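Local structure of extracellular subtilisin-like serine proteinase (Vibrio sp. PA-44, 1SH7) at residues A[47-51]-A[86-91]; A[190-194]-A[261-265]. The protein probably cleaves peptide bonds as a secreted, calcium-binding and cold-adapted serine endopeptidase of the subtilisin-like S8 family, this chain holding its subtilase domain. The contacts are given in a common frame with arbitrary orientation. Numbering follows the deposited sequence.

Overall arrangement
From the N terminus, the chain lays down strand 32-37 and then turns at 47-51 into strand 51-56, an edge of the seven-stranded parallel sheet. Contact 1 closes the loop that follows, which runs through the second calcium site and helix 70-79 before 86-91 brings the chain back into strand 90-95 beside strand 51-56. Contact 2 opens much later: 190-194 leads to strand 197-200 at the other edge of the sheet, and 261-265 joins the antiparallel strands 254-255 and 267-268. The two closures are in series, neither nested nor crossed. The centres of contact 1 and contact 2 lie about 32 Å apart on opposite sides of the chain's centre, and the nearest atoms of contact 1 and contact 2 are about 23 Å apart.

Contact 1: A[47-51]-A[86-91]; sequences FGGRS and AKNVNI
Two turns set the backbone here: a type I' turn from F47 to R50, with G48 (48/44) and G49 (82/-4) at positive phi and R50 N bonded to F47 O (3.0 Å), and a type I turn from A86 to V89. Beyond them the segments run parallel, R50 opposite N90 (CA-CA 5.0 Å) and S51 bridged to I91 (CA-CA 4.5 Å).

The bridge rests on a nearly linear hydrogen bond, I91 N to R50 O (2.9 Å, 177°). A CA-H...O contact from S51 CA to I91 O (3.3 Å) backs it.

Polar side-chain contacts centre on R50, the residue most covered across the contact (137 of 357 Å²). Its m, t, m course (chi1 to chi3) carries the guanidinium over the second turn, where R50 NH2 donates to V89 O (2.9 Å, 147°) near the guanidinium plane. K87 O lies over one guanidinium face, 3.1 Å from R50 CZ, electrostatically favourable but poorly angled for a hydrogen bond. R50 NH2 also bonds to G79 O.

The apolar contact is F47 CD1 to I91 CG1, 4.3 Å. Separately, S51 OG, hydrogen-bonded to N42, touches I91 CG2 at 3.5 Å.

This is the closing point of a beta-alpha-beta crossover in the subtilisin fold: strands 51-56 and 90-95 start side by side, F47 and I91 rest on A75 of the connecting helix 70-79, and V89 packs against A231 of helix 219-236.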
loop_
_atom_site.group_PDB
_atom_site.type_symbol
_atom_site.label_atom_id
_atom_site.label_comp_id
_atom_site.label_asym_id
_atom_site.label_seq_id
_atom_site.Cartn_x
_atom_site.Cartn_y
_atom_site.Cartn_z
ATOM N N PHE A 47 -14.866 0.417 7.606
ATOM C CA PHE A 47 -14.428 1.786 7.584
ATOM C C PHE A 47 -15.106 2.676 8.617
ATOM O O PHE A 47 -14.573 3.730 8.923
ATOM C CB PHE A 47 -14.507 2.392 6.174
ATOM C CG PHE A 47 -13.770 1.582 5.126
ATOM C CD1 PHE A 47 -12.414 1.316 5.256
ATOM C CD2 PHE A 47 -14.447 1.064 4.023
ATOM C CE1 PHE A 47 -11.731 0.527 4.307
ATOM C CE2 PHE A 47 -13.779 0.277 3.082
ATOM C CZ PHE A 47 -12.403 0.004 3.243
ATOM N N GLY A 48 -16.259 2.272 9.148
ATOM C CA GLY A 48 -16.964 3.081 10.129
ATOM C C GLY A 48 -17.118 4.550 9.725
ATOM O O GLY A 48 -16.865 5.455 10.537
ATOM N N GLY A 49 -17.475 4.803 8.464
ATOM C CA GLY A 49 -17.630 6.161 7.981
ATOM C C GLY A 49 -16.395 6.943 7.557
ATOM O O GLY A 49 -16.532 8.049 7.030
ATOM N N ARG A 50 -15.202 6.373 7.718
ATOM C CA ARG A 50 -13.944 7.048 7.359
ATOM C C ARG A 50 -13.601 6.993 5.866
ATOM O O ARG A 50 -12.645 7.626 5.421
ATOM C CB ARG A 50 -12.778 6.462 8.166
ATOM C CG ARG A 50 -12.764 6.863 9.636
ATOM C CD ARG A 50 -11.853 6.014 10.558
ATOM N NE ARG A 50 -12.157 4.578 10.542
ATOM C CZ ARG A 50 -11.433 3.624 9.909
ATOM N NH1 ARG A 50 -11.805 2.345 9.988
ATOM N NH2 ARG A 50 -10.301 3.937 9.272
ATOM N N SER A 51 -14.349 6.211 5.104
ATOM C CA SER A 51 -14.212 6.219 3.649
ATOM C C SER A 51 -15.238 7.112 2.911
ATOM O O SER A 51 -16.449 7.052 3.188
ATOM C CB SER A 51 -14.276 4.778 3.117
ATOM O OG SER A 51 -13.931 4.738 1.739
ATOM N N ALA A 86 -3.828 1.042 9.987
ATOM C CA ALA A 86 -4.037 2.380 10.544
ATOM C C ALA A 86 -5.540 2.541 10.712
ATOM O O ALA A 86 -6.268 2.932 9.757
ATOM C CB ALA A 86 -3.474 3.410 9.606
ATOM N N LYS A 87 -6.002 2.197 11.916
ATOM C CA LYS A 87 -7.413 1.906 12.158
ATOM C C LYS A 87 -8.329 3.140 12.302
ATOM O O LYS A 87 -9.567 3.009 12.350
ATOM C CB LYS A 87 -7.530 0.961 13.363
ATOM C CG LYS A 87 -7.072 -0.457 13.056
ATOM C CD LYS A 87 -6.804 -1.240 14.340
ATOM C CE LYS A 87 -6.247 -2.649 14.090
ATOM N NZ LYS A 87 -6.791 -3.420 12.929
ATOM N N ASN A 88 -7.738 4.341 12.294
ATOM C CA ASN A 88 -8.511 5.582 12.212
ATOM C C ASN A 88 -8.110 6.523 11.107
ATOM O O ASN A 88 -8.351 7.728 11.180
ATOM C CB ASN A 88 -8.526 6.292 13.582
ATOM C CG ASN A 88 -9.632 5.791 14.442
ATOM O OD1 ASN A 88 -10.811 6.003 14.115
ATOM N ND2 ASN A 88 -9.293 5.045 15.503
ATOM N N VAL A 89 -7.533 5.970 10.041
ATOM C CA VAL A 89 -7.140 6.759 8.885
ATOM C C VAL A 89 -8.376 7.147 8.072
ATOM O O VAL A 89 -9.412 6.496 8.141
ATOM C CB VAL A 89 -6.101 5.979 8.006
ATOM C CG1 VAL A 89 -6.769 4.920 7.197
ATOM C CG2 VAL A 89 -5.268 6.921 7.149
ATOM N N ASN A 90 -8.274 8.248 7.345
ATOM C CA ASN A 90 -9.264 8.595 6.347
ATOM C C ASN A 90 -8.934 7.921 5.027
ATOM O O ASN A 90 -7.763 7.844 4.626
ATOM C CB ASN A 90 -9.330 10.117 6.185
ATOM C CG ASN A 90 -9.724 10.807 7.465
ATOM O OD1 ASN A 90 -10.848 10.640 7.912
ATOM N ND2 ASN A 90 -8.779 11.563 8.091
ATOM N N ILE A 91 -9.969 7.436 4.337
ATOM C CA ILE A 91 -9.812 6.766 3.054
ATOM C C ILE A 91 -10.564 7.564 1.993
ATOM O O ILE A 91 -11.716 7.942 2.240
ATOM C CB ILE A 91 -10.391 5.322 3.131
ATOM C CG1 ILE A 91 -9.608 4.445 4.153
ATOM C CG2 ILE A 91 -10.454 4.707 1.755
ATOM C CD1 ILE A 91 -8.194 3.995 3.670
#

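Contact 2: A[190-194]-A[261-265]; sequences NWGSC and TRGTT
Neither segment is regular. In 190-194 the backbone is extended at W191 (-150/177), and G192 takes 109/-174, angles at which a CB would jam against the preceding carbonyl O. In 261-265 the chain folds back through R262 (59/41) and G263 (87/19), both at positive phi, so that T264 N reaches T261 O in a weak hydrogen bond (3.0 Å). The nearest CA pair is G192 and T264 (4.5 Å), while G192 CA comes within 3.6 Å of G263 O.

T264 OG1 (chi1 m) joins the two loops: it donates to T261 O (2.7 Å) and accepts from G192 N (3.0 Å, 164°). A water bridges further on, giving to G192 O and accepting from T265 N, both at 2.9 Å. The contact thus ties the loop before the sheet-edge strand 197-200 of the subtilase fold to the connection between strands 254-255 and 267-268; C194 is held to C163 by a disulfide.

W191 (chi1 p) presents an indole face to R262, whose guanidinium lies flat upon it, centres 3.8 Å apart and planes at 11°. The cation-pi geometry is off-centre, R262 CZ being 3.8 Å from the five-membered ring centroid and 34° off its normal, while R262 CD sits over that ring as a CH-pi contact, 3.7 Å from the same centroid. W191 NE1 makes a weak bond to N159 O.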
loop_
_atom_site.group_PDB
_atom_site.type_symbol
_atom_site.label_atom_id
_atom_site.label_comp_id
_atom_site.label_asym_id
_atom_site.label_seq_id
_atom_site.Cartn_x
_atom_site.Cartn_y
_atom_site.Cartn_z
ATOM N N ASN A 190 7.302 -10.028 -7.995
ATOM C CA ASN A 190 8.402 -9.428 -8.717
ATOM C C ASN A 190 9.512 -9.059 -7.689
ATOM O O ASN A 190 9.319 -9.102 -6.460
ATOM C CB ASN A 190 7.944 -8.190 -9.508
ATOM C CG ASN A 190 7.194 -8.522 -10.787
ATOM O OD1 ASN A 190 6.709 -7.605 -11.485
ATOM N ND2 ASN A 190 7.087 -9.774 -11.111
ATOM N N TRP A 191 10.686 -8.771 -8.232
ATOM C CA TRP A 191 11.937 -8.738 -7.504
ATOM C C TRP A 191 12.857 -7.717 -8.157
ATOM O O TRP A 191 12.483 -7.121 -9.172
ATOM C CB TRP A 191 12.600 -10.150 -7.452
ATOM C CG TRP A 191 12.582 -10.919 -8.752
ATOM C CD1 TRP A 191 11.777 -11.953 -9.064
ATOM C CD2 TRP A 191 13.446 -10.728 -9.873
ATOM N NE1 TRP A 191 12.048 -12.407 -10.334
ATOM C CE2 TRP A 191 13.063 -11.655 -10.859
ATOM C CE3 TRP A 191 14.484 -9.839 -10.163
ATOM C CZ2 TRP A 191 13.698 -11.739 -12.096
ATOM C CZ3 TRP A 191 15.103 -9.918 -11.397
ATOM C CH2 TRP A 191 14.704 -10.862 -12.345
ATOM N N GLY A 192 14.046 -7.506 -7.576
ATOM C CA GLY A 192 15.076 -6.672 -8.190
ATOM C C GLY A 192 15.392 -5.313 -7.587
ATOM O O GLY A 192 14.866 -4.885 -6.539
ATOM N N SER A 193 16.254 -4.603 -8.306
ATOM C CA SER A 193 16.753 -3.296 -7.879
ATOM C C SER A 193 15.687 -2.199 -7.723
ATOM O O SER A 193 15.947 -1.227 -7.038
ATOM C CB SER A 193 17.797 -2.798 -8.881
ATOM O OG SER A 193 17.200 -2.572 -10.135
ATOM N N CYS A 194 14.525 -2.321 -8.382
ATOM C CA CYS A 194 13.473 -1.290 -8.270
ATOM C C CYS A 194 12.524 -1.493 -7.088
ATOM O O CYS A 194 11.705 -0.640 -6.817
ATOM C CB CYS A 194 12.651 -1.238 -9.533
ATOM S SG CYS A 194 13.526 -0.506 -10.896
ATOM N N THR A 261 15.070 -13.713 -1.813
ATOM C CA THR A 261 14.962 -12.322 -2.226
ATOM C C THR A 261 15.416 -12.103 -3.660
ATOM O O THR A 261 15.069 -11.094 -4.288
ATOM C CB THR A 261 15.808 -11.447 -1.316
ATOM O OG1 THR A 261 17.133 -11.992 -1.195
ATOM C CG2 THR A 261 15.238 -11.467 0.138
ATOM N N ARG A 262 16.259 -12.994 -4.163
ATOM C CA ARG A 262 16.490 -13.047 -5.611
ATOM C C ARG A 262 17.028 -11.721 -6.159
ATOM O O ARG A 262 16.542 -11.249 -7.195
ATOM C CB ARG A 262 15.147 -13.248 -6.296
ATOM C CG ARG A 262 14.814 -14.555 -6.719
ATOM C CD ARG A 262 13.906 -14.479 -7.901
ATOM N NE ARG A 262 14.687 -14.230 -9.114
ATOM C CZ ARG A 262 14.437 -14.794 -10.295
ATOM N NH1 ARG A 262 13.417 -15.624 -10.456
ATOM N NH2 ARG A 262 15.207 -14.511 -11.325
ATOM N N GLY A 263 17.948 -11.071 -5.461
ATOM C CA GLY A 263 18.457 -9.778 -5.908
ATOM C C GLY A 263 17.692 -8.549 -5.469
ATOM O O GLY A 263 17.870 -7.452 -6.022
ATOM N N THR A 264 16.878 -8.700 -4.432
ATOM C CA THR A 264 16.119 -7.580 -3.857
ATOM C C THR A 264 16.717 -7.297 -2.511
ATOM O O THR A 264 17.083 -8.236 -1.798
ATOM C CB THR A 264 14.643 -7.981 -3.631
ATOM O OG1 THR A 264 14.096 -8.579 -4.814
ATOM C CG2 THR A 264 13.772 -6.781 -3.340
ATOM N N THR A 265 16.792 -6.023 -2.144
ATOM C CA THR A 265 17.228 -5.660 -0.820
ATOM C C THR A 265 16.376 -6.363 0.239
ATOM O O THR A 265 15.132 -6.451 0.154
ATOM C CB THR A 265 17.280 -4.135 -0.653
ATOM O OG1 THR A 265 17.849 -3.803 0.617
ATOM C CG2 THR A 265 15.910 -3.519 -0.652
HETATM O O HOH W 1 16.035 -4.012 -4.024
#